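Local coordinates for protein exotoxin 5 (Staphylococcus aureus subsp. aureus COL, PDB 3R2I) that is of unknown function but, as a staphylococcal superantigen-like exotoxin, probably acts outside the cell on components of the host immune system, at residues Tyr67-Phe72 / Ala122-Ile127; Glu73-Ser78 / Phe92-Lys97; Tyr85-Leu90 / Lys100-Gly105. All blocks are in the same frame, centred on the assembly; numbering follows the deposited sequence.

Contact 1 of 3, residues Tyr67-Phe72 / Ala122-Ile127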
loop_
_atom_site.group_PDB
_atom_site.type_symbol
_atom_site.label_atom_id
_atom_site.label_comp_id
_atom_site.label_asym_id
_atom_site.label_seq_id
_atom_site.Cartn_x
_atom_site.Cartn_y
_atom_site.Cartn_z
ATOM N N TYR A 67 -8.564 -4.018 4.385
ATOM C CA TYR A 67 -8.301 -2.631 4.112
ATOM C C TYR A 67 -8.701 -1.621 5.208
ATOM O O TYR A 67 -8.463 -0.422 5.027
ATOM C CB TYR A 67 -8.875 -2.275 2.753
ATOM C CG TYR A 67 -8.032 -2.828 1.644
ATOM C CD1 TYR A 67 -6.793 -2.262 1.360
ATOM C CD2 TYR A 67 -8.457 -3.898 0.865
ATOM C CE1 TYR A 67 -6.005 -2.743 0.344
ATOM C CE2 TYR A 67 -7.643 -4.395 -0.162
ATOM C CZ TYR A 67 -6.445 -3.808 -0.414
ATOM O OH TYR A 67 -5.678 -4.249 -1.458
ATOM N N SER A 68 -9.292 -2.119 6.300
ATOM C CA SER A 68 -9.686 -1.344 7.504
ATOM C C SER A 68 -8.669 -1.471 8.626
ATOM O O SER A 68 -8.784 -0.811 9.665
ATOM C CB SER A 68 -10.952 -1.931 8.152
ATOM O OG SER A 68 -12.091 -1.594 7.435
ATOM N N GLU A 69 -7.751 -2.406 8.472
ATOM C CA GLU A 69 -6.765 -2.668 9.494
ATOM C C GLU A 69 -5.802 -1.491 9.694
ATOM O O GLU A 69 -5.624 -0.656 8.819
ATOM C CB GLU A 69 -6.002 -3.944 9.109
ATOM C CG GLU A 69 -5.128 -4.519 10.203
ATOM C CD GLU A 69 -5.919 -5.038 11.385
ATOM O OE1 GLU A 69 -6.940 -5.734 11.160
ATOM O OE2 GLU A 69 -5.492 -4.789 12.533
ATOM N N GLU A 70 -5.187 -1.424 10.862
ATOM C CA GLU A 70 -4.222 -0.368 11.150
ATOM C C GLU A 70 -2.900 -0.734 10.485
ATOM O O GLU A 70 -2.508 -1.902 10.435
ATOM C CB GLU A 70 -4.012 -0.184 12.662
ATOM C CG GLU A 70 -3.079 0.997 13.040
ATOM C CD GLU A 70 -2.902 1.171 14.560
ATOM O OE1 GLU A 70 -3.365 0.305 15.347
ATOM O OE2 GLU A 70 -2.297 2.185 14.968
ATOM N N SER A 71 -2.238 0.269 9.949
ATOM C CA SER A 71 -0.973 0.110 9.272
ATOM C C SER A 71 0.159 0.697 10.118
ATOM O O SER A 71 -0.069 1.357 11.152
ATOM C CB SER A 71 -1.041 0.787 7.915
ATOM O OG SER A 71 -1.327 2.156 8.057
ATOM N N PHE A 72 1.375 0.422 9.674
ATOM C CA PHE A 72 2.564 0.841 10.380
ATOM C C PHE A 72 3.611 1.279 9.365
ATOM O O PHE A 72 3.682 0.729 8.248
ATOM C CB PHE A 72 3.092 -0.324 11.238
ATOM C CG PHE A 72 2.069 -0.878 12.220
ATOM C CD1 PHE A 72 1.265 -1.957 11.876
ATOM C CD2 PHE A 72 1.899 -0.311 13.451
ATOM C CE1 PHE A 72 0.302 -2.448 12.745
ATOM C CE2 PHE A 72 0.945 -0.807 14.335
ATOM C CZ PHE A 72 0.152 -1.877 13.970
ATOM N N ALA A 122 3.778 -1.442 6.514
ATOM C CA ALA A 122 3.312 -2.766 6.937
ATOM C C ALA A 122 1.839 -2.835 7.191
ATOM O O ALA A 122 1.241 -1.930 7.776
ATOM C CB ALA A 122 4.078 -3.211 8.188
ATOM N N VAL A 123 1.248 -3.891 6.665
ATOM C CA VAL A 123 -0.167 -4.162 6.840
ATOM C C VAL A 123 -0.191 -5.616 7.244
ATOM O O VAL A 123 0.424 -6.443 6.594
ATOM C CB VAL A 123 -0.918 -4.050 5.542
ATOM C CG1 VAL A 123 -2.372 -4.550 5.759
ATOM C CG2 VAL A 123 -0.851 -2.625 5.030
ATOM N N PRO A 124 -0.916 -5.956 8.294
ATOM C CA PRO A 124 -0.821 -7.364 8.631
ATOM C C PRO A 124 -1.645 -8.321 7.811
ATOM O O PRO A 124 -2.814 -8.068 7.551
ATOM C CB PRO A 124 -1.370 -7.410 10.070
ATOM C CG PRO A 124 -2.234 -6.201 10.177
ATOM C CD PRO A 124 -1.551 -5.165 9.364
ATOM N N GLU A 125 -1.052 -9.432 7.463
ATOM C CA GLU A 125 -1.760 -10.547 6.914
ATOM C C GLU A 125 -2.239 -11.447 8.027
ATOM O O GLU A 125 -3.188 -12.155 7.894
ATOM C CB GLU A 125 -0.875 -11.299 5.946
ATOM C CG GLU A 125 -0.220 -10.457 4.878
ATOM C CD GLU A 125 -1.164 -9.948 3.791
ATOM O OE1 GLU A 125 -2.198 -10.501 3.605
ATOM O OE2 GLU A 125 -0.875 -8.977 3.124
ATOM N N LEU A 126 -1.528 -11.376 9.121
ATOM C CA LEU A 126 -1.779 -12.086 10.339
ATOM C C LEU A 126 -1.046 -11.306 11.405
ATOM O O LEU A 126 -0.027 -10.753 11.160
ATOM C CB LEU A 126 -1.229 -13.502 10.236
ATOM C CG LEU A 126 -1.217 -14.552 11.322
ATOM C CD1 LEU A 126 -1.184 -15.907 10.695
ATOM C CD2 LEU A 126 -0.071 -14.382 12.213
ATOM N N ILE A 127 -1.601 -11.264 12.588
ATOM C CA ILE A 127 -0.882 -10.814 13.742
ATOM C C ILE A 127 -0.719 -11.997 14.655
ATOM O O ILE A 127 -1.673 -12.638 14.939
ATOM C CB ILE A 127 -1.594 -9.697 14.478
ATOM C CG1 ILE A 127 -1.987 -8.582 13.517
ATOM C CG2 ILE A 127 -0.809 -9.291 15.682
ATOM C CD1 ILE A 127 -2.503 -7.374 14.084
#
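Phe72 and Ala122 meet backbone to backbone in a single antiparallel bridge of the hydrogen-bonded kind, their CA atoms 5.0 Å apart. Both bonds of the pair are present. Ala122 N gives a nearly straight bond to Phe72 O, 2.8 Å long with 176° at the hydrogen. Phe72 N returns one to Ala122 O at 3.0 Å, more bent than the first. The same Ala122 O also takes a CA-H...O contact from Ser71 CA at 3.4 Å. Beside the bridge the two CB atoms of Phe72 and Ala122 lie 4.3 Å apart.

A second patch forms where the Glu69 side chain crosses the Pro124 ring at a slant. Glu69 CG reaches Pro124 CG at 3.3 Å, a close approach of methylenes. With CG turned opposite the backbone N (chi1 -168°) and the chain bent at chi2, the aliphatic part of Glu69 faces the proline while Glu69 OE2 passes 4.2 Å from Ile127 CD1. Glu70 O, 3.6 Å from Pro124 CD, extends this patch toward the bridge.

Each segment has an outside bond: Lys191 NZ to Glu69 O, and Val123 N to Ser135 OG.

The contact thus fastens the chain leaving helix 57-68 to the run before strand 126-127 in the OB-fold domain. Helix 182-197 packs through Phe187 against Ser71 and Val123, while Phe72 touches Ile133 of strand 133-141 and Ala122 touches Phe99 of strand 97-103.

Contact 2 of 3, residues Glu73-Ser78 / Phe92-Lys97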
loop_
_atom_site.group_PDB
_atom_site.type_symbol
_atom_site.label_atom_id
_atom_site.label_comp_id
_atom_site.label_asym_id
_atom_site.label_seq_id
_atom_site.Cartn_x
_atom_site.Cartn_y
_atom_site.Cartn_z
ATOM N N GLU A 73 4.416 2.255 9.776
ATOM C CA GLU A 73 5.459 2.868 8.936
ATOM C C GLU A 73 6.835 2.972 9.605
ATOM O O GLU A 73 7.366 4.045 9.745
ATOM C CB GLU A 73 4.988 4.261 8.496
ATOM C CG GLU A 73 3.746 4.160 7.608
ATOM C CD GLU A 73 3.158 5.500 7.189
ATOM O OE1 GLU A 73 3.924 6.464 6.951
ATOM O OE2 GLU A 73 1.919 5.560 7.058
ATOM N N PRO A 74 7.404 1.841 10.022
ATOM C CA PRO A 74 8.706 1.884 10.648
ATOM C C PRO A 74 9.704 2.371 9.596
ATOM O O PRO A 74 9.579 2.048 8.418
ATOM C CB PRO A 74 8.940 0.428 11.044
ATOM C CG PRO A 74 8.071 -0.358 10.107
ATOM C CD PRO A 74 6.870 0.473 9.976
ATOM N N THR A 75 10.692 3.130 10.043
ATOM C CA THR A 75 11.627 3.779 9.144
ATOM C C THR A 75 13.079 3.573 9.505
ATOM O O THR A 75 13.424 3.302 10.657
ATOM C CB THR A 75 11.339 5.320 9.135
ATOM O OG1 THR A 75 12.240 5.985 8.234
ATOM C CG2 THR A 75 11.512 5.936 10.542
ATOM N N ASN A 76 13.925 3.737 8.495
ATOM C CA ASN A 76 15.383 3.652 8.642
ATOM C C ASN A 76 15.815 2.376 9.313
ATOM O O ASN A 76 16.513 2.387 10.291
ATOM C CB ASN A 76 15.898 4.852 9.440
ATOM C CG ASN A 76 17.429 4.985 9.368
ATOM O OD1 ASN A 76 18.062 4.519 8.411
ATOM N ND2 ASN A 76 18.015 5.647 10.364
ATOM N N ILE A 77 15.431 1.272 8.719
ATOM C CA ILE A 77 15.695 -0.028 9.277
ATOM C C ILE A 77 16.902 -0.674 8.647
ATOM O O ILE A 77 17.134 -0.538 7.439
ATOM C CB ILE A 77 14.482 -0.916 9.026
ATOM C CG1 ILE A 77 13.237 -0.282 9.667
ATOM C CG2 ILE A 77 14.696 -2.286 9.615
ATOM C CD1 ILE A 77 11.953 -0.665 8.986
ATOM N N SER A 78 17.679 -1.355 9.482
ATOM C CA SER A 78 18.838 -2.096 9.031
ATOM C C SER A 78 18.478 -3.546 9.275
ATOM O O SER A 78 18.082 -3.903 10.386
ATOM C CB SER A 78 20.084 -1.676 9.782
ATOM O OG SER A 78 20.443 -0.342 9.410
ATOM N N PHE A 92 12.532 -7.607 12.333
ATOM C CA PHE A 92 13.020 -6.447 13.047
ATOM C C PHE A 92 11.900 -5.889 13.964
ATOM O O PHE A 92 10.731 -6.299 13.857
ATOM C CB PHE A 92 13.489 -5.381 12.059
ATOM C CG PHE A 92 12.391 -4.835 11.184
ATOM C CD1 PHE A 92 11.687 -3.688 11.569
ATOM C CD2 PHE A 92 12.088 -5.437 9.961
ATOM C CE1 PHE A 92 10.675 -3.163 10.782
ATOM C CE2 PHE A 92 11.044 -4.936 9.149
ATOM C CZ PHE A 92 10.326 -3.810 9.559
ATOM N N LYS A 93 12.312 -4.979 14.852
ATOM C CA LYS A 93 11.463 -4.287 15.806
ATOM C C LYS A 93 11.682 -2.781 15.759
ATOM O O LYS A 93 12.745 -2.317 15.407
ATOM C CB LYS A 93 11.773 -4.732 17.228
ATOM C CG LYS A 93 11.691 -6.208 17.419
ATOM C CD LYS A 93 11.773 -6.622 18.892
ATOM C CE LYS A 93 10.548 -6.178 19.712
ATOM N NZ LYS A 93 10.588 -6.805 21.077
ATOM N N GLN A 94 10.664 -2.029 16.151
ATOM C CA GLN A 94 10.740 -0.570 16.223
ATOM C C GLN A 94 9.539 -0.078 17.028
ATOM O O GLN A 94 8.413 -0.543 16.815
ATOM C CB GLN A 94 10.779 0.059 14.816
ATOM C CG GLN A 94 10.990 1.570 14.834
ATOM C CD GLN A 94 11.382 2.145 13.477
ATOM O OE1 GLN A 94 10.702 3.009 12.942
ATOM N NE2 GLN A 94 12.459 1.640 12.912
ATOM N N ARG A 95 9.781 0.844 17.961
ATOM C CA ARG A 95 8.705 1.383 18.822
ATOM C C ARG A 95 7.838 0.265 19.448
ATOM O O ARG A 95 6.598 0.345 19.441
ATOM C CB ARG A 95 7.827 2.413 18.059
ATOM C CG ARG A 95 8.442 3.838 17.930
ATOM C CD ARG A 95 7.439 4.851 17.309
ATOM N NE ARG A 95 7.873 6.250 17.467
ATOM C CZ ARG A 95 7.242 7.320 16.963
ATOM N NH1 ARG A 95 6.142 7.185 16.222
ATOM N NH2 ARG A 95 7.728 8.540 17.180
ATOM N N ASN A 96 8.515 -0.750 19.997
ATOM C CA ASN A 96 7.895 -1.962 20.613
ATOM C C ASN A 96 7.198 -3.005 19.757
ATOM O O ASN A 96 6.902 -4.107 20.252
ATOM C CB ASN A 96 6.823 -1.617 21.682
ATOM C CG ASN A 96 7.362 -1.708 23.097
ATOM O OD1 ASN A 96 8.359 -2.401 23.359
ATOM N ND2 ASN A 96 6.676 -1.057 24.029
ATOM N N LYS A 97 6.950 -2.678 18.495
ATOM C CA LYS A 97 6.386 -3.615 17.535
ATOM C C LYS A 97 7.420 -4.458 16.842
ATOM O O LYS A 97 8.470 -3.964 16.431
ATOM C CB LYS A 97 5.547 -2.863 16.479
ATOM C CG LYS A 97 4.017 -2.845 16.652
ATOM C CD LYS A 97 3.413 -1.939 17.726
ATOM C CE LYS A 97 1.858 -2.129 17.758
ATOM N NZ LYS A 97 1.116 -1.219 18.699
#
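Two hydrogen bonds join Gln94 to Thr75, both made by the glutamine side-chain amide with the backbone of the other residue. Thr75 N donates to Gln94 OE1 at 2.9 Å with 163° at the hydrogen; Gln94 NE2 donates to Thr75 O at 3.0 Å, a little more bent. The acceptor of the second bond lies near the amide plane of Gln94, whereas each donor is tilted by about 25° from the carbonyl plane it approaches. One amide group serves as acceptor and donor to a single residue, which would hold its flip about the last torsion in this orientation. The chain gets there by full extension: CG stands opposite the backbone N (chi1 -175°) and the next torsion continues the same line. Gln94 OE1 also lies 3.2 Å from Pro74 CA. Thr75's own hydroxyl is used differently, bonding to Asp119.

These segments belong to the beta hairpin of strands 77-84 and 87-94 in the OB-fold domain, at the end away from its connecting turn. Here the side-chain amide bridges backbones that have separated, Pro74 and Gln94 having CA atoms 6.4 Å apart. Just beyond, Gln94 to Lys97 form a type I' turn leading into strand 97-103, and Asn76 and Ile77 make a G1 beta bulge opposite Leu118.

Apolar contacts centre on the Phe92 ring. Ile77 CG2 sits over one face, 4.0 Å from the centroid of the Phe92 ring, in a CH-pi contact displaced toward the rim. The other branch of Ile77 ends in CD1, which meets Phe92 CE1 at 3.3 Å. Pro74 CG comes in at the ring edge, in plane, 3.9 Å from Phe92 CE1. Val120 of strand 118-120 touches Pro74, Ile77 and Phe92 alike, and Phe99 meets the Phe92 ring with nearly parallel planes.

Contact 3 of 3, residues Tyr85-Leu90 / Lys100-Gly105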
loop_
_atom_site.group_PDB
_atom_site.type_symbol
_atom_site.label_atom_id
_atom_site.label_comp_id
_atom_site.label_asym_id
_atom_site.label_seq_id
_atom_site.Cartn_x
_atom_site.Cartn_y
_atom_site.Cartn_z
ATOM N N TYR A 85 10.675 -21.080 7.338
ATOM C CA TYR A 85 10.031 -22.282 6.786
ATOM C C TYR A 85 9.900 -22.222 5.269
ATOM O O TYR A 85 8.820 -22.500 4.712
ATOM C CB TYR A 85 8.656 -22.532 7.457
ATOM C CG TYR A 85 8.794 -22.465 8.938
ATOM C CD1 TYR A 85 9.544 -23.409 9.629
ATOM C CD2 TYR A 85 8.267 -21.400 9.648
ATOM C CE1 TYR A 85 9.757 -23.293 10.992
ATOM C CE2 TYR A 85 8.450 -21.308 11.014
ATOM C CZ TYR A 85 9.184 -22.255 11.674
ATOM O OH TYR A 85 9.335 -22.115 13.033
ATOM N N GLY A 86 10.996 -21.825 4.610
ATOM C CA GLY A 86 11.027 -21.735 3.144
ATOM C C GLY A 86 10.760 -20.386 2.507
ATOM O O GLY A 86 10.953 -20.240 1.310
ATOM N N SER A 87 10.245 -19.419 3.260
ATOM C CA SER A 87 10.056 -18.065 2.718
ATOM C C SER A 87 11.156 -17.210 3.333
ATOM O O SER A 87 11.553 -17.432 4.499
ATOM C CB SER A 87 8.731 -17.422 3.119
ATOM O OG SER A 87 7.601 -18.147 2.721
ATOM N N ASN A 88 11.632 -16.234 2.577
ATOM C CA ASN A 88 12.628 -15.323 3.095
ATOM C C ASN A 88 11.889 -14.132 3.713
ATOM O O ASN A 88 10.936 -13.622 3.137
ATOM C CB ASN A 88 13.612 -14.914 2.001
ATOM C CG ASN A 88 14.509 -16.065 1.582
ATOM O OD1 ASN A 88 14.937 -16.877 2.410
ATOM N ND2 ASN A 88 14.853 -16.107 0.320
ATOM N N VAL A 89 12.305 -13.744 4.912
ATOM C CA VAL A 89 11.692 -12.652 5.637
ATOM C C VAL A 89 12.705 -11.699 6.269
ATOM O O VAL A 89 13.876 -12.030 6.438
ATOM C CB VAL A 89 10.833 -13.178 6.803
ATOM C CG1 VAL A 89 9.828 -14.142 6.289
ATOM C CG2 VAL A 89 11.701 -13.832 7.911
ATOM N N LEU A 90 12.213 -10.512 6.601
ATOM C CA LEU A 90 12.979 -9.498 7.296
ATOM C C LEU A 90 12.413 -9.375 8.707
ATOM O O LEU A 90 11.281 -8.989 8.884
ATOM C CB LEU A 90 12.873 -8.145 6.589
ATOM C CG LEU A 90 13.410 -8.039 5.156
ATOM C CD1 LEU A 90 13.177 -6.634 4.644
ATOM C CD2 LEU A 90 14.921 -8.419 5.023
ATOM N N LYS A 100 7.618 -8.876 10.727
ATOM C CA LYS A 100 8.137 -9.982 9.925
ATOM C C LYS A 100 7.660 -9.692 8.501
ATOM O O LYS A 100 6.493 -9.839 8.186
ATOM C CB LYS A 100 7.719 -11.356 10.469
ATOM C CG LYS A 100 8.134 -12.523 9.552
ATOM C CD LYS A 100 7.800 -13.903 10.130
ATOM C CE LYS A 100 8.901 -14.502 11.073
ATOM N NZ LYS A 100 9.159 -13.936 12.404
ATOM N N VAL A 101 8.571 -9.193 7.661
ATOM C CA VAL A 101 8.235 -8.792 6.300
ATOM C C VAL A 101 8.682 -9.840 5.304
ATOM O O VAL A 101 9.880 -10.123 5.184
ATOM C CB VAL A 101 8.829 -7.417 6.007
ATOM C CG1 VAL A 101 8.441 -6.932 4.591
ATOM C CG2 VAL A 101 8.322 -6.424 7.050
ATOM N N PHE A 102 7.699 -10.421 4.610
ATOM C CA PHE A 102 7.932 -11.506 3.659
ATOM C C PHE A 102 8.430 -10.973 2.343
ATOM O O PHE A 102 8.033 -9.868 1.908
ATOM C CB PHE A 102 6.661 -12.353 3.448
ATOM C CG PHE A 102 6.309 -13.213 4.623
ATOM C CD1 PHE A 102 5.845 -12.652 5.812
ATOM C CD2 PHE A 102 6.451 -14.582 4.567
ATOM C CE1 PHE A 102 5.553 -13.443 6.918
ATOM C CE2 PHE A 102 6.157 -15.385 5.681
ATOM C CZ PHE A 102 5.702 -14.814 6.851
ATOM N N LEU A 103 9.339 -11.740 1.746
ATOM C CA LEU A 103 9.940 -11.424 0.462
ATOM C C LEU A 103 9.546 -12.562 -0.440
ATOM O O LEU A 103 9.918 -13.704 -0.224
ATOM C CB LEU A 103 11.445 -11.321 0.592
ATOM C CG LEU A 103 11.954 -10.354 1.668
ATOM C CD1 LEU A 103 13.493 -10.560 1.884
ATOM C CD2 LEU A 103 11.604 -8.940 1.245
ATOM N N LEU A 104 8.744 -12.228 -1.432
ATOM C CA LEU A 104 8.175 -13.182 -2.348
ATOM C C LEU A 104 8.436 -12.758 -3.777
ATOM O O LEU A 104 8.794 -11.617 -4.047
ATOM C CB LEU A 104 6.648 -13.263 -2.118
ATOM C CG LEU A 104 6.169 -13.671 -0.721
ATOM C CD1 LEU A 104 4.681 -13.378 -0.555
ATOM C CD2 LEU A 104 6.498 -15.173 -0.431
ATOM N N GLY A 105 8.264 -13.716 -4.670
ATOM C CA GLY A 105 8.412 -13.515 -6.113
ATOM C C GLY A 105 9.760 -13.017 -6.547
ATOM O O GLY A 105 10.779 -13.521 -6.106
#
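Strands 87-94 and 97-103 form a beta hairpin, and this contact joins the part of it farther from the turn, where Leu90 pairs with Val101 and Val89 with Phe102. Leu90 and Val101 are a hydrogen-bonded pair: Leu90 N bonds to Val101 O at 2.8 Å, and Val101 N to Leu90 O at 3.0 Å. Leu103 N adds a bond to Asn88 O, 2.8 Å long. Val89 and Phe102 form a non-hydrogen-bonded pair, where Val89 CA approaches Val101 O at 3.1 Å in a CA-H...O contact.

The axes diverge from strict antiparallel, at 139°, in keeping with the strong twist and coil of OB-fold strands. On one face, Val89 CG1, placed opposite the carbonyl carbon by chi1 -56°, stands over the centre of the Phe102 ring, 3.9 Å from the centroid and 13° off its normal. Ser87 CB reaches Phe102 CD2, and Lys100 CG lies against Val89 CB. The other face carries Leu90, Val101 and Leu103. Leu90 CD2 meets Leu103 CD1 at 4.1 Å, the two side chains crossing about at right angles, and Ile139 of strand 133-141 touches both leucines.

In the fold
From the N terminus, the chain leaves helix 57-68 through Tyr67-Phe72, whose partner, Ala122-Ile127, comes 50 residues later; contact 1 thus closes a long loop. Contacts 2 and 3 nest inside it. Glu73-Ser78 follows directly and meets Phe92-Lys97, while Tyr85-Leu90, lying between those segments, pairs with Lys100-Gly105 beyond them, so contacts 2 and 3 cross along the chain. They share strand 87-94, central to the three-strand run 77-84, 87-94, 97-103, and touch where Phe92 CE2 meets Val101 CG2 at 3.7 Å. Contact 1 touches contact 2 through Phe72 CE2 and Lys97 CE, 3.8 Å apart, so the chain after the helix packs beside the start of strand 97-103.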